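Local coordinates for protein 4-hydroxybutyrate coenzyme A transferase (Shewanella oneidensis, PDB 2OAS) that probably transfers coenzyme A between carboxylic acids such as 4-hydroxybutyrate and acetate, binding the cofactor in a pocket where it can become covalently attached to the enzyme, at residues K259-A265 with P279-M284; S177-H181 with L266-Y272; H124-L129 with G161-I165; T251-F255 with I294-P299. All coordinates share one frame; numbering follows the deposited sequence.

From the N terminus, contact 3 comes first: 124-129 meets 161-165 and closes its loop before any other contact opens, beside the large parallel sheet of the N-terminal half. The remaining three interlock. Segment 177-181 starts contact 2, 251-255 starts contact 4 and 259-265 starts contact 1. The chain then runs straight on into 266-272, which completes contact 2, and after helix 269-275 strand 281-283 completes contact 1; 294-299 finally completes contact 4. Contact 2 therefore crosses both contact 1 and contact 4, whereas contact 1 lies wholly within the span of contact 4 and touches it. Contact 2 ties the loop after strand 170-173 to the start of helix 269-275.

Contact 1. Residues K259-A265 with P279-M284; sequences KLVTGFA and PAVIFM
Leu260, Val261 and Thr262 pair with Val281, Ile282 and Phe283 as neighbouring parallel strands whose short axes run 18° apart at a closest approach of 4.8 Å. Four backbone hydrogen bonds alternate across them: Leu260 N and Thr262 N give to Ala280 O and Ile282 O, while Ile282 N and Met284 N give to Leu260 O and Thr262 O. Ile282 N lies 2.7 Å from Leu260 O.

The side chain of Phe283 can be followed outward over the partner strand. CB starts 4.1 Å from Thr262 O, and with chi1 at -76° the ring swings back beside its own backbone N. CD2 reaches the main chain of Phe264, 3.8 Å from its CA. Further on, CE2 is 3.5 Å from Ala265 N, which meets the ring at its edge, and CZ ends 3.6 Å from Ala265 CB. One face is turned to Thr262, whose OG1 stands 4.1 Å above the plane toward the rim. That hydroxyl sits between its backbone N and carbonyl carbon (chi1 46°) and is buried without a hydrogen-bond partner in the model. On the other face of the strands, Val261 CG1 packs 3.9 Å from the selenium of Met284, modelled as selenomethionine.

Helix 269-275 connects the two strands in a beta-alpha-beta unit, and its Tyr274 covers Leu260 and Val281 while Val275 meets Phe283. Strand 158-159 flanks 281-283 on its far side. Beyond Thr262 the chain runs into the weakly bonded strand 264-265, beside 234-235, where Phe264 touches bound coenzyme A close to Glu233.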
loop_
_atom_site.group_PDB
_atom_site.type_symbol
_atom_site.label_atom_id
_atom_site.label_comp_id
_atom_site.label_asym_id
_atom_site.label_seq_id
_atom_site.Cartn_x
_atom_site.Cartn_y
_atom_site.Cartn_z
ATOM N N LYS A 259 20.656 18.323 5.361
ATOM C CA LYS A 259 20.512 17.616 6.636
ATOM C C LYS A 259 20.053 16.161 6.512
ATOM O O LYS A 259 19.345 15.795 5.571
ATOM C CB LYS A 259 19.523 18.364 7.533
ATOM C CG LYS A 259 19.759 19.870 7.599
ATOM C CD LYS A 259 19.011 20.504 8.769
ATOM C CE LYS A 259 19.153 22.021 8.748
ATOM N NZ LYS A 259 18.413 22.571 7.562
ATOM N N LEU A 260 20.460 15.328 7.463
ATOM C CA LEU A 260 20.042 13.931 7.473
ATOM C C LEU A 260 18.709 13.901 8.216
ATOM O O LEU A 260 18.539 14.619 9.198
ATOM C CB LEU A 260 21.045 13.071 8.237
ATOM C CG LEU A 260 22.486 13.109 7.757
ATOM C CD1 LEU A 260 23.350 12.229 8.646
ATOM C CD2 LEU A 260 22.527 12.627 6.327
ATOM N N VAL A 261 17.773 13.085 7.751
ATOM C CA VAL A 261 16.472 12.975 8.401
ATOM C C VAL A 261 16.153 11.495 8.724
ATOM O O VAL A 261 16.443 10.613 7.920
ATOM C CB VAL A 261 15.352 13.576 7.483
ATOM C CG1 VAL A 261 13.992 13.531 8.176
ATOM C CG2 VAL A 261 15.699 15.038 7.140
ATOM N N THR A 262 15.597 11.247 9.908
ATOM C CA THR A 262 15.196 9.904 10.337
ATOM C C THR A 262 14.208 9.990 11.480
ATOM O O THR A 262 13.994 11.062 12.056
ATOM C CB THR A 262 16.348 9.034 10.898
ATOM O OG1 THR A 262 17.127 9.808 11.824
ATOM C CG2 THR A 262 17.199 8.504 9.800
ATOM N N GLY A 263 13.632 8.838 11.808
ATOM C CA GLY A 263 12.691 8.760 12.902
ATOM C C GLY A 263 13.433 8.355 14.160
ATOM O O GLY A 263 13.003 8.669 15.270
ATOM N N PHE A 264 14.538 7.637 13.979
ATOM C CA PHE A 264 15.379 7.186 15.089
ATOM C C PHE A 264 16.756 6.678 14.653
ATOM O O PHE A 264 17.053 6.584 13.464
ATOM C CB PHE A 264 14.661 6.121 15.921
ATOM C CG PHE A 264 13.941 5.100 15.110
ATOM C CD1 PHE A 264 12.660 5.345 14.650
ATOM C CD2 PHE A 264 14.564 3.904 14.786
ATOM C CE1 PHE A 264 11.989 4.409 13.868
ATOM C CE2 PHE A 264 13.909 2.948 14.001
ATOM C CZ PHE A 264 12.616 3.200 13.537
ATOM N N ALA A 265 17.598 6.383 15.634
ATOM C CA ALA A 265 18.953 5.899 15.381
ATOM C C ALA A 265 19.318 4.745 16.322
ATOM O O ALA A 265 18.773 4.619 17.422
ATOM C CB ALA A 265 19.947 7.044 15.562
ATOM N N PRO A 279 23.177 19.913 14.577
ATOM C CA PRO A 279 22.269 20.648 13.691
ATOM C C PRO A 279 22.043 19.977 12.341
ATOM O O PRO A 279 21.003 20.177 11.711
ATOM C CB PRO A 279 22.963 21.997 13.523
ATOM C CG PRO A 279 23.721 22.149 14.771
ATOM C CD PRO A 279 24.287 20.772 15.001
ATOM N N ALA A 280 23.017 19.197 11.889
ATOM C CA ALA A 280 22.895 18.543 10.595
ATOM C C ALA A 280 22.042 17.270 10.619
ATOM O O ALA A 280 21.648 16.777 9.564
ATOM C CB ALA A 280 24.289 18.236 10.030
ATOM N N VAL A 281 21.748 16.751 11.811
ATOM C CA VAL A 281 20.936 15.540 11.927
ATOM C C VAL A 281 19.576 15.857 12.529
ATOM O O VAL A 281 19.474 16.338 13.658
ATOM C CB VAL A 281 21.631 14.445 12.793
ATOM C CG1 VAL A 281 20.823 13.154 12.755
ATOM C CG2 VAL A 281 23.049 14.189 12.286
ATOM N N ILE A 282 18.527 15.582 11.771
ATOM C CA ILE A 282 17.181 15.851 12.223
ATOM C C ILE A 282 16.325 14.600 12.426
ATOM O O ILE A 282 16.045 13.846 11.487
ATOM C CB ILE A 282 16.460 16.779 11.239
ATOM C CG1 ILE A 282 17.220 18.105 11.139
ATOM C CG2 ILE A 282 15.011 16.999 11.687
ATOM C CD1 ILE A 282 17.363 18.841 12.467
ATOM N N PHE A 283 15.927 14.391 13.674
ATOM C CA PHE A 283 15.085 13.283 14.055
ATOM C C PHE A 283 13.683 13.836 13.967
ATOM O O PHE A 283 13.266 14.667 14.770
ATOM C CB PHE A 283 15.377 12.831 15.494
ATOM C CG PHE A 283 16.645 12.043 15.632
ATOM C CD1 PHE A 283 17.887 12.656 15.504
ATOM C CD2 PHE A 283 16.595 10.663 15.844
ATOM C CE1 PHE A 283 19.053 11.917 15.575
ATOM C CE2 PHE A 283 17.761 9.916 15.914
ATOM C CZ PHE A 283 18.995 10.542 15.786
HETATM N N MSE A 284 12.954 13.348 12.985
HETATM C CA MSE A 284 11.607 13.800 12.722
HETATM C C MSE A 284 10.584 12.744 13.101
HETATM O O MSE A 284 10.903 11.557 13.167
HETATM C CB MSE A 284 11.508 14.096 11.238
HETATM C CG MSE A 284 10.299 14.853 10.784
HETATM SE SE MSE A 284 10.572 15.166 8.906
HETATM C CE MSE A 284 11.687 16.733 9.081
#

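Contact 2. Residues S177-H181 with L266-Y272; sequences SLPIH and LGSQKLY
Leu178 and Pro179 meet Tyr272 where the loop 177-181 lies against the start of helix 269-275, with Ser268 as its N-cap. Among the polar interactions, the Tyr272 hydroxyl is the main link: OH gives to Pro179 O at 2.7 Å, the acceptor lying at the ring's edge, and it accepts from Gly267 N in a bond that is practically straight at 179°. Thus one phenol oxygen ties the loop of the N-terminal part to the turn before the helix, and the two bonds limit how far the ring can shift. Ser268 OG makes a weak capping bond with Lys270 N, while Asp237 provides its stronger partner.

Two apolar contacts accompany the hydroxyl bonds. Leu178 packs against the tyrosine ring, CB lying 3.8 Å from Tyr272 CE2 and CD1 over one face. His181 and Leu266 cross at about a right angle in a CH-pi contact. Leu266 has CG anti to its backbone N (chi1 -161°), which carries the isobutyl group to the imidazole. His181 is poorly ordered, so its ring position is less certain; as modelled, Leu266 CD2 lies 3.6 Å from the His181 ring centroid, 26° off the normal.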
loop_
_atom_site.group_PDB
_atom_site.type_symbol
_atom_site.label_atom_id
_atom_site.label_comp_id
_atom_site.label_asym_id
_atom_site.label_seq_id
_atom_site.Cartn_x
_atom_site.Cartn_y
_atom_site.Cartn_z
ATOM N N SER A 177 23.345 3.075 30.401
ATOM C CA SER A 177 23.888 2.761 29.086
ATOM C C SER A 177 22.787 2.632 28.045
ATOM O O SER A 177 21.700 2.134 28.336
ATOM C CB SER A 177 24.662 1.447 29.145
ATOM O OG SER A 177 23.808 0.380 29.505
ATOM N N LEU A 178 23.075 3.087 26.833
ATOM C CA LEU A 178 22.121 2.967 25.737
ATOM C C LEU A 178 22.523 1.731 24.964
ATOM O O LEU A 178 23.714 1.485 24.750
ATOM C CB LEU A 178 22.186 4.176 24.809
ATOM C CG LEU A 178 21.665 5.500 25.352
ATOM C CD1 LEU A 178 21.889 6.588 24.318
ATOM C CD2 LEU A 178 20.190 5.378 25.694
ATOM N N PRO A 179 21.545 0.928 24.536
ATOM C CA PRO A 179 21.861 -0.284 23.781
ATOM C C PRO A 179 22.633 0.036 22.500
ATOM O O PRO A 179 22.104 0.654 21.592
ATOM C CB PRO A 179 20.482 -0.886 23.513
ATOM C CG PRO A 179 19.585 0.315 23.495
ATOM C CD PRO A 179 20.093 1.116 24.653
ATOM N N ILE A 180 23.888 -0.381 22.440
ATOM C CA ILE A 180 24.712 -0.120 21.270
ATOM C C ILE A 180 24.259 -0.949 20.073
ATOM O O ILE A 180 24.455 -0.554 18.923
ATOM C CB ILE A 180 26.198 -0.427 21.542
ATOM C CG1 ILE A 180 26.343 -1.880 21.987
ATOM C CG2 ILE A 180 26.744 0.526 22.596
ATOM C CD1 ILE A 180 27.773 -2.321 22.158
ATOM N N HIS A 181 23.648 -2.096 20.340
ATOM C CA HIS A 181 23.176 -2.950 19.261
ATOM C C HIS A 181 24.250 -3.150 18.190
ATOM O O HIS A 181 24.402 -2.325 17.280
ATOM C CB HIS A 181 21.933 -2.337 18.609
ATOM C CG HIS A 181 21.367 -3.161 17.494
ATOM N ND1 HIS A 181 20.557 -4.256 17.712
ATOM C CD2 HIS A 181 21.524 -3.069 16.152
ATOM C CE1 HIS A 181 20.238 -4.801 16.551
ATOM N NE2 HIS A 181 20.813 -4.101 15.589
ATOM N N LEU A 266 20.270 3.929 15.896
ATOM C CA LEU A 266 20.698 2.778 16.688
ATOM C C LEU A 266 22.101 2.364 16.249
ATOM O O LEU A 266 22.332 2.119 15.066
ATOM C CB LEU A 266 19.732 1.615 16.463
ATOM C CG LEU A 266 19.783 0.547 17.541
ATOM C CD1 LEU A 266 19.032 1.093 18.741
ATOM C CD2 LEU A 266 19.153 -0.757 17.072
ATOM N N GLY A 267 23.037 2.279 17.197
ATOM C CA GLY A 267 24.401 1.905 16.847
ATOM C C GLY A 267 25.380 2.119 17.979
ATOM O O GLY A 267 24.984 2.129 19.144
ATOM N N SER A 268 26.657 2.304 17.657
ATOM C CA SER A 268 27.660 2.490 18.702
ATOM C C SER A 268 27.636 3.871 19.361
ATOM O O SER A 268 26.883 4.752 18.958
ATOM C CB SER A 268 29.049 2.235 18.134
ATOM O OG SER A 268 29.418 3.287 17.274
ATOM N N GLN A 269 28.473 4.055 20.376
ATOM C CA GLN A 269 28.530 5.326 21.087
ATOM C C GLN A 269 29.016 6.454 20.187
ATOM O O GLN A 269 28.705 7.618 20.425
ATOM C CB GLN A 269 29.430 5.218 22.316
ATOM C CG GLN A 269 29.479 6.486 23.180
ATOM C CD GLN A 269 28.102 6.967 23.622
ATOM O OE1 GLN A 269 27.286 6.197 24.122
ATOM N NE2 GLN A 269 27.847 8.264 23.441
ATOM N N LYS A 270 29.781 6.108 19.155
ATOM C CA LYS A 270 30.295 7.104 18.211
ATOM C C LYS A 270 29.111 7.726 17.469
ATOM O O LYS A 270 29.088 8.923 17.190
ATOM C CB LYS A 270 31.223 6.439 17.190
ATOM C CG LYS A 270 32.671 6.904 17.232
ATOM C CD LYS A 270 33.168 7.286 15.818
ATOM C CE LYS A 270 33.083 6.105 14.842
ATOM N NZ LYS A 270 33.263 6.539 13.413
ATOM N N LEU A 271 28.131 6.899 17.143
ATOM C CA LEU A 271 26.957 7.383 16.439
ATOM C C LEU A 271 26.175 8.320 17.337
ATOM O O LEU A 271 25.832 9.433 16.935
ATOM C CB LEU A 271 26.051 6.218 16.021
ATOM C CG LEU A 271 24.866 6.558 15.113
ATOM C CD1 LEU A 271 25.391 7.064 13.778
ATOM C CD2 LEU A 271 23.993 5.322 14.882
ATOM N N TYR A 272 25.903 7.881 18.562
ATOM C CA TYR A 272 25.128 8.700 19.487
ATOM C C TYR A 272 25.862 10.000 19.769
ATOM O O TYR A 272 25.274 11.015 20.163
ATOM C CB TYR A 272 24.887 7.944 20.797
ATOM C CG TYR A 272 24.206 6.604 20.620
ATOM C CD1 TYR A 272 23.263 6.407 19.613
ATOM C CD2 TYR A 272 24.484 5.540 21.477
ATOM C CE1 TYR A 272 22.615 5.177 19.463
ATOM C CE2 TYR A 272 23.843 4.311 21.339
ATOM C CZ TYR A 272 22.909 4.132 20.326
ATOM O OH TYR A 272 22.273 2.926 20.144
#

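Contact 3. Residues H124-L129 with G161-I165; sequences HGMCSL and GFIHI
Gly161 O is approached by the backbones of two successive residues across the contact. Leu129 N donates to it at 2.7 Å with an N-H...O angle of 149°, and Ser128 CA adds a CA-H...O contact to the same oxygen at 3.3 Å. Leu129 CG also lies against this carbonyl. At the opposite end Gly125 O receives Ile165 N at 3.1 Å, and it stands over one face of the His164 imidazole, 3.3 Å above its plane and toward the rim. His164 has its CG opposite the backbone N (chi1 -160°), which lays the ring against that oxygen.

Between these ends strands 126-128 and 162-164 form a two-stranded antiparallel ribbon, strongly twisted, with axes at 139°. The two segments are 31 residues apart in the chain, so the strands do not make a simple hairpin. Cys127 and Ile163 are the hydrogen-bonded pair, with Cys127 N donating to Ile163 O at 2.8 Å. Met126 with His164 and Ser128 with Phe162 are non-hydrogen-bonded pairs.

On the face bearing Met126 and His164, the selenomethionine side chain of Met126 is placed with doubt. His164 ND1 is bonded to Asp166 N, and Ser128 OG to Gly130 N and to the hydroxyl of Thr157. The other face bears Cys127 and Ile163; past the strand end Leu129 CD2 comes within 4.3 Å of Ile163 CG2, and Leu129 also packs onto strand 113-118 and helix 136-142.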
loop_
_atom_site.group_PDB
_atom_site.type_symbol
_atom_site.label_atom_id
_atom_site.label_comp_id
_atom_site.label_asym_id
_atom_site.label_seq_id
_atom_site.Cartn_x
_atom_site.Cartn_y
_atom_site.Cartn_z
ATOM N N HIS A 124 16.284 26.214 29.662
ATOM C CA HIS A 124 14.871 26.503 29.370
ATOM C C HIS A 124 13.947 25.380 29.834
ATOM O O HIS A 124 12.739 25.416 29.579
ATOM C CB HIS A 124 14.661 26.691 27.870
ATOM C CG HIS A 124 15.611 27.662 27.245
ATOM N ND1 HIS A 124 15.654 28.993 27.600
ATOM C CD2 HIS A 124 16.588 27.485 26.326
ATOM C CE1 HIS A 124 16.622 29.593 26.931
ATOM N NE2 HIS A 124 17.204 28.701 26.150
ATOM N N GLY A 125 14.525 24.377 30.492
ATOM C CA GLY A 125 13.735 23.264 30.969
ATOM C C GLY A 125 13.284 22.342 29.851
ATOM O O GLY A 125 12.278 21.655 29.977
HETATM N N MSE A 126 14.026 22.324 28.750
HETATM C CA MSE A 126 13.678 21.480 27.622
HETATM C C MSE A 126 14.504 20.197 27.587
HETATM O O MSE A 126 15.719 20.220 27.773
HETATM C CB MSE A 126 13.855 22.244 26.305
HETATM C CG MSE A 126 12.826 23.360 26.046
HETATM SE SE MSE A 126 11.036 22.748 25.516
HETATM C CE MSE A 126 11.522 21.164 24.548
ATOM N N CYS A 127 13.816 19.079 27.364
ATOM C CA CYS A 127 14.440 17.767 27.293
ATOM C C CYS A 127 14.273 17.225 25.882
ATOM O O CYS A 127 13.511 17.764 25.086
ATOM C CB CYS A 127 13.786 16.781 28.264
ATOM S SG CYS A 127 13.872 17.243 30.001
ATOM N N SER A 128 14.972 16.140 25.588
ATOM C CA SER A 128 14.901 15.559 24.269
ATOM C C SER A 128 14.575 14.067 24.319
ATOM O O SER A 128 15.040 13.345 25.201
ATOM C CB SER A 128 16.239 15.781 23.544
ATOM O OG SER A 128 16.237 15.174 22.265
ATOM N N LEU A 129 13.760 13.622 23.369
ATOM C CA LEU A 129 13.394 12.223 23.257
ATOM C C LEU A 129 14.591 11.472 22.720
ATOM O O LEU A 129 14.551 10.256 22.566
ATOM C CB LEU A 129 12.229 12.062 22.297
ATOM C CG LEU A 129 10.938 12.688 22.801
ATOM C CD1 LEU A 129 9.812 12.402 21.823
ATOM C CD2 LEU A 129 10.609 12.131 24.165
ATOM N N GLY A 161 12.061 16.077 18.734
ATOM C CA GLY A 161 12.145 15.365 19.995
ATOM C C GLY A 161 12.124 16.200 21.263
ATOM O O GLY A 161 12.249 15.648 22.354
ATOM N N PHE A 162 11.962 17.512 21.152
ATOM C CA PHE A 162 11.950 18.373 22.332
ATOM C C PHE A 162 10.624 18.412 23.089
ATOM O O PHE A 162 9.553 18.441 22.490
ATOM C CB PHE A 162 12.365 19.795 21.926
ATOM C CG PHE A 162 13.810 19.903 21.580
ATOM C CD1 PHE A 162 14.780 19.805 22.574
ATOM C CD2 PHE A 162 14.211 20.013 20.258
ATOM C CE1 PHE A 162 16.129 19.802 22.253
ATOM C CE2 PHE A 162 15.562 20.011 19.924
ATOM C CZ PHE A 162 16.523 19.909 20.926
ATOM N N ILE A 163 10.711 18.421 24.418
ATOM C CA ILE A 163 9.536 18.440 25.291
ATOM C C ILE A 163 9.922 19.087 26.627
ATOM O O ILE A 163 11.037 18.907 27.130
ATOM C CB ILE A 163 8.992 16.977 25.501
ATOM C CG1 ILE A 163 7.896 16.938 26.577
ATOM C CG2 ILE A 163 10.124 16.062 25.931
ATOM C CD1 ILE A 163 6.669 17.746 26.266
ATOM N N HIS A 164 8.998 19.849 27.198
ATOM C CA HIS A 164 9.277 20.549 28.448
ATOM C C HIS A 164 9.051 19.671 29.667
ATOM O O HIS A 164 8.096 18.915 29.718
ATOM C CB HIS A 164 8.427 21.820 28.533
ATOM C CG HIS A 164 8.961 22.824 29.507
ATOM N ND1 HIS A 164 8.654 22.797 30.850
ATOM C CD2 HIS A 164 9.827 23.845 29.341
ATOM C CE1 HIS A 164 9.307 23.759 31.467
ATOM N NE2 HIS A 164 10.025 24.410 30.575
ATOM N N ILE A 165 9.936 19.789 30.648
ATOM C CA ILE A 165 9.860 18.962 31.843
ATOM C C ILE A 165 8.597 19.165 32.686
ATOM O O ILE A 165 8.287 18.330 33.519
ATOM C CB ILE A 165 11.106 19.157 32.730
ATOM C CG1 ILE A 165 11.185 18.040 33.767
ATOM C CG2 ILE A 165 11.056 20.522 33.419
ATOM C CD1 ILE A 165 12.362 18.159 34.686
#

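Contact 4. Residues T251-F255 with I294-P299; sequences TKKRF and IIRKNP
Lys253 and Asn298 bring their CA atoms to 5.2 Å, where an irregular loop runs past the type I beta turn from Ile295 to Asn298, by which the chain leaves helix 292-295. Asn298 makes the polar link with a single atom. Its OD1 accepts from Arg254 N at 2.6 Å and from Phe255 N at 3.0 Å, the first donor nearly in line with the side-chain C=O and the second tilted 24° from its plane. Two consecutive amide hydrogens thus converge on one oxygen, which fixes the rotation of the amide. Its ND2 is buried beside Lys253 CD and Phe255 CB and finds no partner in the model.

Phe255 makes the main apolar contact. With CG anti to the backbone N (chi1 177°), its ring is carried to Ile294, whose CG2 sits over the ring's centre, 3.5 Å from the centroid and 6° off the normal. This is a well-centred CH-pi contact. Pro299 meets Arg254 at about a right angle: Pro299 CD is 3.7 Å from Arg254 CG, and Pro299 CG lies over one face of the Arg254 guanidinium, 3.8 Å above its plane.

Behind the turn, Asn298 O is bonded to Ser342 OG and Ile295 packs on helix 332-341. Phe255 also rests on Met284. Lys253 passes Cys206 of strand 206-208, and its ammonium is bonded to Lys259 O and Val230 O, joining the loop to the residue before strand 260-262 and to the end of strand 229-230.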
loop_
_atom_site.group_PDB
_atom_site.type_symbol
_atom_site.label_atom_id
_atom_site.label_comp_id
_atom_site.label_asym_id
_atom_site.label_seq_id
_atom_site.Cartn_x
_atom_site.Cartn_y
_atom_site.Cartn_z
ATOM N N THR A 251 22.882 17.293 -0.527
ATOM C CA THR A 251 22.820 18.442 -1.415
ATOM C C THR A 251 21.721 18.336 -2.472
ATOM O O THR A 251 21.195 19.349 -2.923
ATOM C CB THR A 251 24.172 18.639 -2.122
ATOM O OG1 THR A 251 25.162 19.003 -1.157
ATOM C CG2 THR A 251 24.067 19.731 -3.170
ATOM N N LYS A 252 21.370 17.113 -2.856
ATOM C CA LYS A 252 20.358 16.919 -3.889
ATOM C C LYS A 252 18.927 16.685 -3.421
ATOM O O LYS A 252 18.051 16.379 -4.226
ATOM C CB LYS A 252 20.797 15.787 -4.818
ATOM C CG LYS A 252 22.145 16.041 -5.468
ATOM C CD LYS A 252 22.161 17.421 -6.116
ATOM C CE LYS A 252 23.567 17.866 -6.471
ATOM N NZ LYS A 252 23.587 19.293 -6.922
ATOM N N LYS A 253 18.686 16.843 -2.123
ATOM C CA LYS A 253 17.345 16.668 -1.575
ATOM C C LYS A 253 16.559 17.969 -1.697
ATOM O O LYS A 253 17.147 19.045 -1.804
ATOM C CB LYS A 253 17.414 16.262 -0.102
ATOM C CG LYS A 253 18.015 14.874 0.170
ATOM C CD LYS A 253 17.553 14.344 1.541
ATOM C CE LYS A 253 17.876 15.323 2.676
ATOM N NZ LYS A 253 17.419 14.905 4.033
ATOM N N ARG A 254 15.234 17.878 -1.695
ATOM C CA ARG A 254 14.407 19.078 -1.779
ATOM C C ARG A 254 13.693 19.297 -0.451
ATOM O O ARG A 254 13.259 20.411 -0.138
ATOM C CB ARG A 254 13.383 18.975 -2.919
ATOM C CG ARG A 254 14.006 18.672 -4.275
ATOM C CD ARG A 254 13.120 19.110 -5.446
ATOM N NE ARG A 254 13.631 18.674 -6.751
ATOM C CZ ARG A 254 14.859 18.908 -7.214
ATOM N NH1 ARG A 254 15.204 18.464 -8.416
ATOM N NH2 ARG A 254 15.745 19.577 -6.482
ATOM N N PHE A 255 13.572 18.228 0.331
ATOM C CA PHE A 255 12.913 18.315 1.622
ATOM C C PHE A 255 13.993 18.225 2.676
ATOM O O PHE A 255 14.572 17.162 2.894
ATOM C CB PHE A 255 11.899 17.191 1.775
ATOM C CG PHE A 255 11.213 17.168 3.106
ATOM C CD1 PHE A 255 11.742 16.427 4.158
ATOM C CD2 PHE A 255 10.030 17.870 3.308
ATOM C CE1 PHE A 255 11.096 16.384 5.395
ATOM C CE2 PHE A 255 9.379 17.836 4.533
ATOM C CZ PHE A 255 9.913 17.091 5.581
ATOM N N ILE A 294 5.595 12.927 1.591
ATOM C CA ILE A 294 6.822 13.696 1.832
ATOM C C ILE A 294 8.031 13.048 1.164
ATOM O O ILE A 294 8.843 13.729 0.540
ATOM C CB ILE A 294 7.098 13.838 3.337
ATOM C CG1 ILE A 294 6.050 14.753 3.950
ATOM C CG2 ILE A 294 8.494 14.388 3.570
ATOM C CD1 ILE A 294 6.172 14.870 5.435
ATOM N N ILE A 295 8.133 11.729 1.291
ATOM C CA ILE A 295 9.239 10.983 0.713
ATOM C C ILE A 295 9.409 11.227 -0.791
ATOM O O ILE A 295 10.535 11.380 -1.286
ATOM C CB ILE A 295 9.044 9.474 0.941
ATOM C CG1 ILE A 295 8.791 9.204 2.422
ATOM C CG2 ILE A 295 10.263 8.708 0.453
ATOM C CD1 ILE A 295 8.518 7.755 2.741
ATOM N N ARG A 296 8.288 11.248 -1.511
ATOM C CA ARG A 296 8.269 11.480 -2.963
ATOM C C ARG A 296 8.804 12.867 -3.341
ATOM O O ARG A 296 9.133 13.107 -4.502
ATOM C CB ARG A 296 6.843 11.344 -3.507
ATOM C CG ARG A 296 5.944 12.540 -3.184
ATOM C CD ARG A 296 4.521 12.376 -3.740
ATOM N NE ARG A 296 4.511 12.105 -5.176
ATOM C CZ ARG A 296 3.409 11.915 -5.894
ATOM N NH1 ARG A 296 2.218 11.971 -5.313
ATOM N NH2 ARG A 296 3.500 11.655 -7.194
ATOM N N LYS A 297 8.889 13.779 -2.372
ATOM C CA LYS A 297 9.381 15.130 -2.664
ATOM C C LYS A 297 10.860 15.153 -3.052
ATOM O O LYS A 297 11.316 16.074 -3.733
ATOM C CB LYS A 297 9.140 16.080 -1.476
ATOM C CG LYS A 297 7.673 16.398 -1.217
ATOM C CD LYS A 297 7.492 17.333 -0.040
ATOM C CE LYS A 297 6.012 17.657 0.182
ATOM N NZ LYS A 297 5.812 18.592 1.329
ATOM N N ASN A 298 11.609 14.144 -2.620
ATOM C CA ASN A 298 13.024 14.066 -2.954
ATOM C C ASN A 298 13.240 13.207 -4.185
ATOM O O ASN A 298 12.776 12.062 -4.247
ATOM C CB ASN A 298 13.834 13.459 -1.814
ATOM C CG ASN A 298 14.012 14.404 -0.672
ATOM O OD1 ASN A 298 14.281 15.588 -0.875
ATOM N ND2 ASN A 298 13.879 13.899 0.542
ATOM N N PRO A 299 13.963 13.746 -5.180
ATOM C CA PRO A 299 14.247 13.022 -6.427
ATOM C C PRO A 299 15.256 11.901 -6.243
ATOM O O PRO A 299 16.109 11.952 -5.359
ATOM C CB PRO A 299 14.769 14.124 -7.349
ATOM C CG PRO A 299 15.418 15.082 -6.388
ATOM C CD PRO A 299 14.434 15.140 -5.259
#